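Protein kinase (Staphylococcus aureus subsp. aureus Mu50, PDB 3PY9) probably senses muropeptides of the cell wall through the extracellular PASTA domains of the membrane Ser/Thr kinase PrkC. Local coordinates at residues S274-V277 with K282-A285; V235-K240 with I261-R266; K152-A157 with F166-K171. All coordinates share one frame; numbering follows the deposited sequence.

Interaction 1. Residues S274-V277 with K282-A285; sequences SYIV and KTVA
The carbonyl oxygen of Val277 is gripped by two successive amides of the facing strand, which makes a classic beta bulge in the second strand of a beta hairpin, close to its turn. Val284 N donates to Val277 O at 2.9 Å and Ala285 N to the same Val277 O at 3.3 Å, both in the carbonyl plane. Val284 can serve this way because its backbone has left the extended form (phi -111°, psi -42°), bringing two neighbouring N-H groups to bear on one acceptor. In return, Val277 N gives a nearly straight bond of 2.8 Å to Ala285 O, so Val277 and Ala285 form an antiparallel hydrogen-bonded pair. Their side chains lie on the same face of the sheet, with the CB atoms of Val277 and Ala285 4.4 Å apart. That face is roofed by strand 217-223 of this C-terminal PASTA-like, E-set domain, where Val221 and Val223 pack on Ala285 and Val277; the beta-branched Val277 suits the buried side of an extended strand, and the single methyl of Ala285 lets Val221 come close. On the other face the contact is thinner. There Ile276 and Thr283 meet chiefly through their methyls, Ile276 CG2 lying 4.0 Å from Thr283 CG2.

Interaction 2. Residues V235-K240 with I261-R266; sequences VKVYIK and IDIPLR
Val237 and Ile239 face Ile263 and Leu265 across the interior of a beta sandwich, the build expected of the E-set clan to which this C-terminal domain belongs. Strand segments 235-240 and 261-265 run in nearly the same direction, 21° apart, with their axes 8.6 Å from each other at closest approach. No hydrogen bond joins them: their backbones are bonded within separate sheets, 235-240 to strands 251-255 and 272-279, and 259-265 to strand 217-223. Other polar bonds lie at the margin: Asp262 OD1 bonds to Ser220 OG, and Arg266 N to Asp241 OD2.

What holds the layers together is aliphatic contact. Neighbouring strands of the same two sheets complete the core, with Phe253 against Val237, and Val221 and Tyr275 against Ile263. Ile263 is the central residue, using two branches on two partners. Its long branch ends in CD1, which lies 3.6 Å from Val237 CG1, the two side chains meeting at a slant. The short branch goes to Ile239: Ile263 CG2 sits 3.5 Å from Ile239 CD1, a tight approach for two methyls, and 3.6 Å from Ile239 CG1, as the two isoleucines pass alongside each other in opposite directions. The first torsion of Ile263 (chi1 -60°) sets CG1 opposite the carbonyl carbon and CG2 opposite the backbone N, parting the branches between their partners. Beta-branched residues suit these positions, being at ease in extended chain while filling space close to the backbone. Leucine, unbranched at CB, can reach in from an oblique start, and Leu265 CD2 ends 3.7 Å from Ile239 CG1 and 3.8 Å from Ile239 CG2.

Interaction 3. Residues K152-A157 with F166-K171; sequences KSFSKA and FKVESK
Val168, on the strand that follows the helix in this PASTA domain, meets the end of the Phe154 ring: its CG1 methyl lies 3.7 Å from Phe154 CZ and equally far from Phe154 CE1. The methyl comes in obliquely, and valine suits the place, since a branched aliphatic side chain gives the strand a compact apolar surface against the helix; Lys158, Leu161 and Glu162 of helix 154-162 also touch it. Glu169 next turns its side chain away from the helix, as befits a charged residue at the surface. Ser170 then faces the ring again, with CB 3.6 Å from Phe154 CZ and OG 3.7 Å from that same Phe154 CZ. A small residue lets the phenyl end come close to the strand backbone.

Phe154 can span the gap because its CG stands opposite the backbone N (chi1 175°), carrying the ring out from the first turn of the helix. That turn is anchored at Ser153, the N-cap, whose OG accepts a weak capping bond from Lys156 N at 3.3 Å. Phe201 packs edge-to-face with the same ring, and Val203 also touches it, so strand 198-204 shares in holding it. With no hydrogen bond across the two segments, helix and sheet are joined here by dispersion and the hydrophobic effect, which favour close fit at this partly exposed edge but are far less directional than hydrogen bonds.

From the N terminus, interaction 3 comes first: it closes a short loop of chain made of the rest of helix 154-162 and the turn after it, tying that helix to strand 167-173 in the third PASTA domain. Interaction 2 follows in the C-terminal domain, bridging twenty residues to bring two sheets face to face. Interaction 1 then closes the final hairpin, 272-279 with 282-290. The three are in series, neither nested nor crossed. Interactions 1 and 2 meet in one sheet, where Ile276 O and Tyr238 N, 2.8 Å apart, probably bond, and in its core, where Tyr275 packs on Ile263. Interaction 3 is separate, its nearest atoms about 14 Å from those of interaction 2.

Interaction 1. Residues S274-V277 with K282-A285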
loop_
_atom_site.group_PDB
_atom_site.type_symbol
_atom_site.label_atom_id
_atom_site.label_comp_id
_atom_site.label_asym_id
_atom_site.label_seq_id
_atom_site.Cartn_x
_atom_site.Cartn_y
_atom_site.Cartn_z
ATOM N N SER A 274 -37.129 3.894 -18.122
ATOM C CA SER A 274 -37.342 2.466 -17.978
ATOM C C SER A 274 -37.614 2.071 -16.514
ATOM O O SER A 274 -37.251 2.803 -15.571
ATOM C CB SER A 274 -36.145 1.686 -18.551
ATOM O OG SER A 274 -34.920 1.993 -17.898
ATOM N N TYR A 275 -38.278 0.926 -16.336
ATOM C CA TYR A 275 -38.416 0.318 -15.016
ATOM C C TYR A 275 -37.990 -1.140 -15.002
ATOM O O TYR A 275 -38.153 -1.859 -16.002
ATOM C CB TYR A 275 -39.837 0.452 -14.479
ATOM C CG TYR A 275 -40.891 -0.337 -15.221
ATOM C CD1 TYR A 275 -41.754 0.300 -16.102
ATOM C CD2 TYR A 275 -41.047 -1.723 -15.022
ATOM C CE1 TYR A 275 -42.742 -0.407 -16.781
ATOM C CE2 TYR A 275 -42.012 -2.441 -15.699
ATOM C CZ TYR A 275 -42.867 -1.771 -16.576
ATOM O OH TYR A 275 -43.848 -2.454 -17.261
ATOM N N ILE A 276 -37.417 -1.553 -13.880
ATOM C CA ILE A 276 -37.209 -2.958 -13.582
ATOM C C ILE A 276 -37.979 -3.257 -12.318
ATOM O O ILE A 276 -37.928 -2.484 -11.370
ATOM C CB ILE A 276 -35.735 -3.303 -13.263
ATOM C CG1 ILE A 276 -34.761 -2.627 -14.238
ATOM C CG2 ILE A 276 -35.551 -4.803 -13.175
ATOM C CD1 ILE A 276 -34.523 -3.380 -15.496
ATOM N N VAL A 277 -38.668 -4.394 -12.308
ATOM C CA VAL A 277 -39.343 -4.903 -11.123
ATOM C C VAL A 277 -38.731 -6.258 -10.785
ATOM O O VAL A 277 -38.863 -7.206 -11.561
ATOM C CB VAL A 277 -40.849 -5.129 -11.367
ATOM C CG1 VAL A 277 -41.502 -5.706 -10.122
ATOM C CG2 VAL A 277 -41.561 -3.840 -11.805
ATOM N N LYS A 282 -34.875 -11.426 -8.006
ATOM C CA LYS A 282 -34.935 -11.860 -9.394
ATOM C C LYS A 282 -35.792 -10.937 -10.227
ATOM O O LYS A 282 -36.911 -10.617 -9.834
ATOM C CB LYS A 282 -35.514 -13.269 -9.481
ATOM C CG LYS A 282 -34.585 -14.377 -8.985
ATOM C CD LYS A 282 -33.663 -14.848 -10.111
ATOM C CE LYS A 282 -32.627 -15.844 -9.609
ATOM N NZ LYS A 282 -31.766 -15.196 -8.557
ATOM N N THR A 283 -35.279 -10.537 -11.386
ATOM C CA THR A 283 -36.034 -9.731 -12.350
ATOM C C THR A 283 -37.262 -10.478 -12.813
ATOM O O THR A 283 -37.170 -11.610 -13.282
ATOM C CB THR A 283 -35.170 -9.368 -13.572
ATOM O OG1 THR A 283 -34.013 -8.661 -13.130
ATOM C CG2 THR A 283 -35.930 -8.487 -14.576
ATOM N N VAL A 284 -38.415 -9.836 -12.692
ATOM C CA VAL A 284 -39.674 -10.442 -13.096
ATOM C C VAL A 284 -40.233 -9.723 -14.336
ATOM O O VAL A 284 -40.740 -10.365 -15.266
ATOM C CB VAL A 284 -40.680 -10.459 -11.906
ATOM C CG1 VAL A 284 -42.070 -10.871 -12.358
ATOM C CG2 VAL A 284 -40.187 -11.408 -10.820
ATOM N N ALA A 285 -40.131 -8.388 -14.332
ATOM C CA ALA A 285 -40.616 -7.556 -15.418
ATOM C C ALA A 285 -39.707 -6.347 -15.639
ATOM O O ALA A 285 -39.081 -5.847 -14.711
ATOM C CB ALA A 285 -42.045 -7.106 -15.141
#

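Interaction 2. Residues V235-K240 with I261-R266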
loop_
_atom_site.group_PDB
_atom_site.type_symbol
_atom_site.label_atom_id
_atom_site.label_comp_id
_atom_site.label_asym_id
_atom_site.label_seq_id
_atom_site.Cartn_x
_atom_site.Cartn_y
_atom_site.Cartn_z
ATOM N N VAL A 235 -40.859 -6.983 -3.213
ATOM C CA VAL A 235 -40.797 -6.410 -4.540
ATOM C C VAL A 235 -39.960 -5.148 -4.455
ATOM O O VAL A 235 -40.117 -4.357 -3.528
ATOM C CB VAL A 235 -42.204 -6.111 -5.098
ATOM C CG1 VAL A 235 -42.136 -5.575 -6.518
ATOM C CG2 VAL A 235 -43.048 -7.359 -5.038
ATOM N N LYS A 236 -39.053 -4.993 -5.415
ATOM C CA LYS A 236 -38.268 -3.778 -5.548
ATOM C C LYS A 236 -38.368 -3.297 -6.984
ATOM O O LYS A 236 -38.086 -4.047 -7.936
ATOM C CB LYS A 236 -36.810 -4.018 -5.138
ATOM C CG LYS A 236 -36.617 -4.205 -3.642
ATOM C CD LYS A 236 -35.160 -4.381 -3.279
ATOM C CE LYS A 236 -35.028 -5.100 -1.940
ATOM N NZ LYS A 236 -35.238 -6.579 -2.107
ATOM N N VAL A 237 -38.796 -2.047 -7.119
ATOM C CA VAL A 237 -38.990 -1.388 -8.390
ATOM C C VAL A 237 -37.877 -0.347 -8.549
ATOM O O VAL A 237 -37.679 0.525 -7.686
ATOM C CB VAL A 237 -40.380 -0.715 -8.456
ATOM C CG1 VAL A 237 -40.695 -0.237 -9.872
ATOM C CG2 VAL A 237 -41.474 -1.674 -7.962
ATOM N N TYR A 238 -37.132 -0.464 -9.641
ATOM C CA TYR A 238 -36.042 0.466 -9.945
ATOM C C TYR A 238 -36.433 1.214 -11.197
ATOM O O TYR A 238 -36.867 0.604 -12.171
ATOM C CB TYR A 238 -34.708 -0.261 -10.159
ATOM C CG TYR A 238 -34.319 -1.211 -9.051
ATOM C CD1 TYR A 238 -33.394 -0.844 -8.074
ATOM C CD2 TYR A 238 -34.881 -2.493 -8.978
ATOM C CE1 TYR A 238 -33.035 -1.739 -7.047
ATOM C CE2 TYR A 238 -34.539 -3.383 -7.966
ATOM C CZ TYR A 238 -33.614 -3.007 -7.002
ATOM O OH TYR A 238 -33.278 -3.915 -6.008
ATOM N N ILE A 239 -36.294 2.534 -11.151
ATOM C CA ILE A 239 -36.710 3.416 -12.245
ATOM C C ILE A 239 -35.515 4.202 -12.779
ATOM O O ILE A 239 -34.685 4.663 -12.001
ATOM C CB ILE A 239 -37.866 4.375 -11.786
ATOM C CG1 ILE A 239 -39.216 3.695 -11.932
ATOM C CG2 ILE A 239 -37.930 5.638 -12.599
ATOM C CD1 ILE A 239 -39.610 2.871 -10.740
ATOM N N LYS A 240 -35.422 4.317 -14.103
ATOM C CA LYS A 240 -34.530 5.290 -14.757
ATOM C C LYS A 240 -35.404 6.267 -15.530
ATOM O O LYS A 240 -36.044 5.866 -16.492
ATOM C CB LYS A 240 -33.555 4.607 -15.717
ATOM C CG LYS A 240 -32.543 3.698 -15.047
ATOM C CD LYS A 240 -31.504 3.153 -16.034
ATOM C CE LYS A 240 -30.545 2.198 -15.323
ATOM N NZ LYS A 240 -29.820 1.279 -16.249
ATOM N N ILE A 261 -49.378 -3.153 -10.143
ATOM C CA ILE A 261 -48.559 -2.074 -9.602
ATOM C C ILE A 261 -48.418 -0.994 -10.649
ATOM O O ILE A 261 -48.286 -1.286 -11.825
ATOM C CB ILE A 261 -47.187 -2.611 -9.089
ATOM C CG1 ILE A 261 -47.192 -2.658 -7.561
ATOM C CG2 ILE A 261 -45.994 -1.782 -9.569
ATOM C CD1 ILE A 261 -47.987 -3.813 -6.985
ATOM N N ASP A 262 -48.480 0.253 -10.205
ATOM C CA ASP A 262 -48.389 1.391 -11.103
ATOM C C ASP A 262 -47.044 2.062 -10.913
ATOM O O ASP A 262 -46.584 2.241 -9.790
ATOM C CB ASP A 262 -49.541 2.363 -10.851
ATOM C CG ASP A 262 -50.888 1.673 -10.826
ATOM O OD1 ASP A 262 -51.172 0.844 -11.707
ATOM O OD2 ASP A 262 -51.671 1.948 -9.907
ATOM N N ILE A 263 -46.400 2.405 -12.020
ATOM C CA ILE A 263 -45.068 2.989 -11.950
ATOM C C ILE A 263 -45.021 4.343 -12.661
ATOM O O ILE A 263 -44.957 4.396 -13.888
ATOM C CB ILE A 263 -43.991 2.030 -12.494
ATOM C CG1 ILE A 263 -43.974 0.727 -11.688
ATOM C CG2 ILE A 263 -42.639 2.679 -12.405
ATOM C CD1 ILE A 263 -43.290 -0.411 -12.381
ATOM N N PRO A 264 -45.096 5.446 -11.888
ATOM C CA PRO A 264 -45.009 6.774 -12.494
ATOM C C PRO A 264 -43.615 7.051 -13.079
ATOM O O PRO A 264 -42.596 6.875 -12.385
ATOM C CB PRO A 264 -45.310 7.716 -11.321
ATOM C CG PRO A 264 -44.938 6.936 -10.105
ATOM C CD PRO A 264 -45.285 5.520 -10.424
ATOM N N LEU A 265 -43.588 7.461 -14.350
ATOM C CA LEU A 265 -42.347 7.856 -15.035
ATOM C C LEU A 265 -42.446 9.272 -15.628
ATOM O O LEU A 265 -43.448 9.621 -16.272
ATOM C CB LEU A 265 -41.993 6.854 -16.140
ATOM C CG LEU A 265 -42.046 5.355 -15.831
ATOM C CD1 LEU A 265 -42.060 4.570 -17.112
ATOM C CD2 LEU A 265 -40.881 4.926 -14.954
ATOM N N ARG A 266 -41.409 10.079 -15.407
ATOM C CA ARG A 266 -41.329 11.409 -16.019
ATOM C C ARG A 266 -40.096 11.551 -16.923
ATOM O O ARG A 266 -38.949 11.413 -16.480
ATOM C CB ARG A 266 -41.427 12.521 -14.967
ATOM C CG ARG A 266 -42.763 12.554 -14.230
ATOM C CD ARG A 266 -43.162 13.961 -13.779
ATOM N NE ARG A 266 -44.624 14.132 -13.755
ATOM C CZ ARG A 266 -45.293 15.084 -13.091
ATOM N NH1 ARG A 266 -44.653 15.994 -12.356
ATOM N NH2 ARG A 266 -46.623 15.120 -13.159
#

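Interaction 3. Residues K152-A157 with F166-K171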
loop_
_atom_site.group_PDB
_atom_site.type_symbol
_atom_site.label_atom_id
_atom_site.label_comp_id
_atom_site.label_asym_id
_atom_site.label_seq_id
_atom_site.Cartn_x
_atom_site.Cartn_y
_atom_site.Cartn_z
ATOM N N LYS A 152 -19.860 27.076 -2.525
ATOM C CA LYS A 152 -19.083 27.681 -3.609
ATOM C C LYS A 152 -19.284 26.862 -4.885
ATOM O O LYS A 152 -20.062 25.906 -4.890
ATOM C CB LYS A 152 -17.599 27.829 -3.223
ATOM C CG LYS A 152 -17.354 28.753 -2.027
ATOM C CD LYS A 152 -16.920 30.165 -2.442
ATOM C CE LYS A 152 -17.465 31.194 -1.449
ATOM N NZ LYS A 152 -16.929 32.579 -1.592
ATOM N N SER A 153 -18.608 27.236 -5.964
ATOM C CA SER A 153 -18.773 26.527 -7.235
ATOM C C SER A 153 -18.145 25.137 -7.195
ATOM O O SER A 153 -16.970 24.982 -6.818
ATOM C CB SER A 153 -18.168 27.327 -8.386
ATOM O OG SER A 153 -17.807 26.460 -9.448
ATOM N N PHE A 154 -18.915 24.132 -7.589
ATOM C CA PHE A 154 -18.383 22.786 -7.647
ATOM C C PHE A 154 -17.227 22.648 -8.655
ATOM O O PHE A 154 -16.257 21.920 -8.391
ATOM C CB PHE A 154 -19.473 21.763 -7.924
ATOM C CG PHE A 154 -18.949 20.363 -8.121
ATOM C CD1 PHE A 154 -18.312 19.686 -7.081
ATOM C CD2 PHE A 154 -19.090 19.721 -9.348
ATOM C CE1 PHE A 154 -17.833 18.392 -7.257
ATOM C CE2 PHE A 154 -18.601 18.420 -9.530
ATOM C CZ PHE A 154 -17.969 17.756 -8.482
ATOM N N SER A 155 -17.326 23.349 -9.787
ATOM C CA SER A 155 -16.299 23.295 -10.843
ATOM C C SER A 155 -14.935 23.674 -10.316
ATOM O O SER A 155 -13.945 22.980 -10.567
ATOM C CB SER A 155 -16.660 24.221 -12.007
ATOM O OG SER A 155 -17.608 23.594 -12.834
ATOM N N LYS A 156 -14.911 24.794 -9.603
ATOM C CA LYS A 156 -13.726 25.283 -8.915
ATOM C C LYS A 156 -13.303 24.311 -7.813
ATOM O O LYS A 156 -12.106 24.092 -7.612
ATOM C CB LYS A 156 -13.993 26.682 -8.322
ATOM C CG LYS A 156 -14.670 27.654 -9.311
ATOM C CD LYS A 156 -14.413 29.123 -8.994
ATOM C CE LYS A 156 -15.108 29.581 -7.697
ATOM N NZ LYS A 156 -15.245 31.083 -7.616
ATOM N N ALA A 157 -14.280 23.725 -7.112
ATOM C CA ALA A 157 -13.980 22.731 -6.071
ATOM C C ALA A 157 -13.293 21.515 -6.677
ATOM O O ALA A 157 -12.191 21.149 -6.256
ATOM C CB ALA A 157 -15.233 22.317 -5.301
ATOM N N PHE A 166 -6.688 14.719 -4.819
ATOM C CA PHE A 166 -7.909 14.084 -4.323
ATOM C C PHE A 166 -8.722 13.486 -5.440
ATOM O O PHE A 166 -8.717 13.988 -6.570
ATOM C CB PHE A 166 -8.780 15.058 -3.499
ATOM C CG PHE A 166 -8.120 15.533 -2.215
ATOM C CD1 PHE A 166 -7.822 14.637 -1.200
ATOM C CD2 PHE A 166 -7.790 16.870 -2.042
ATOM C CE1 PHE A 166 -7.174 15.056 -0.035
ATOM C CE2 PHE A 166 -7.166 17.318 -0.873
ATOM C CZ PHE A 166 -6.866 16.407 0.133
ATOM N N LYS A 167 -9.408 12.402 -5.102
ATOM C CA LYS A 167 -10.494 11.867 -5.906
ATOM C C LYS A 167 -11.806 12.580 -5.500
ATOM O O LYS A 167 -12.106 12.710 -4.316
ATOM C CB LYS A 167 -10.580 10.348 -5.721
ATOM C CG LYS A 167 -9.297 9.604 -6.150
ATOM C CD LYS A 167 -8.999 8.388 -5.257
ATOM C CE LYS A 167 -7.626 7.751 -5.559
ATOM N NZ LYS A 167 -6.434 8.523 -5.063
ATOM N N VAL A 168 -12.559 13.067 -6.484
ATOM C CA VAL A 168 -13.764 13.874 -6.237
ATOM C C VAL A 168 -14.993 13.137 -6.743
ATOM O O VAL A 168 -15.036 12.742 -7.907
ATOM C CB VAL A 168 -13.688 15.239 -6.959
ATOM C CG1 VAL A 168 -15.076 15.870 -7.076
ATOM C CG2 VAL A 168 -12.710 16.193 -6.263
ATOM N N GLU A 169 -15.986 12.955 -5.874
ATOM C CA GLU A 169 -17.268 12.386 -6.280
ATOM C C GLU A 169 -18.406 13.358 -6.023
ATOM O O GLU A 169 -18.327 14.206 -5.136
ATOM C CB GLU A 169 -17.549 11.086 -5.541
ATOM C CG GLU A 169 -16.628 9.947 -5.915
ATOM C CD GLU A 169 -16.955 8.672 -5.153
ATOM O OE1 GLU A 169 -17.777 8.749 -4.191
ATOM O OE2 GLU A 169 -16.382 7.607 -5.515
ATOM N N SER A 170 -19.471 13.228 -6.804
ATOM C CA SER A 170 -20.634 14.084 -6.640
ATOM C C SER A 170 -21.921 13.393 -7.069
ATOM O O SER A 170 -21.931 12.628 -8.034
ATOM C CB SER A 170 -20.461 15.391 -7.414
ATOM O OG SER A 170 -20.600 15.146 -8.803
ATOM N N LYS A 171 -22.983 13.643 -6.308
ATOM C CA LYS A 171 -24.353 13.412 -6.750
ATOM C C LYS A 171 -24.959 14.804 -6.892
ATOM O O LYS A 171 -24.372 15.790 -6.440
ATOM C CB LYS A 171 -25.183 12.626 -5.717
ATOM C CG LYS A 171 -24.612 11.306 -5.220
ATOM C CD LYS A 171 -25.483 10.744 -4.087
ATOM C CE LYS A 171 -24.688 9.878 -3.072
ATOM N NZ LYS A 171 -24.315 8.475 -3.515
#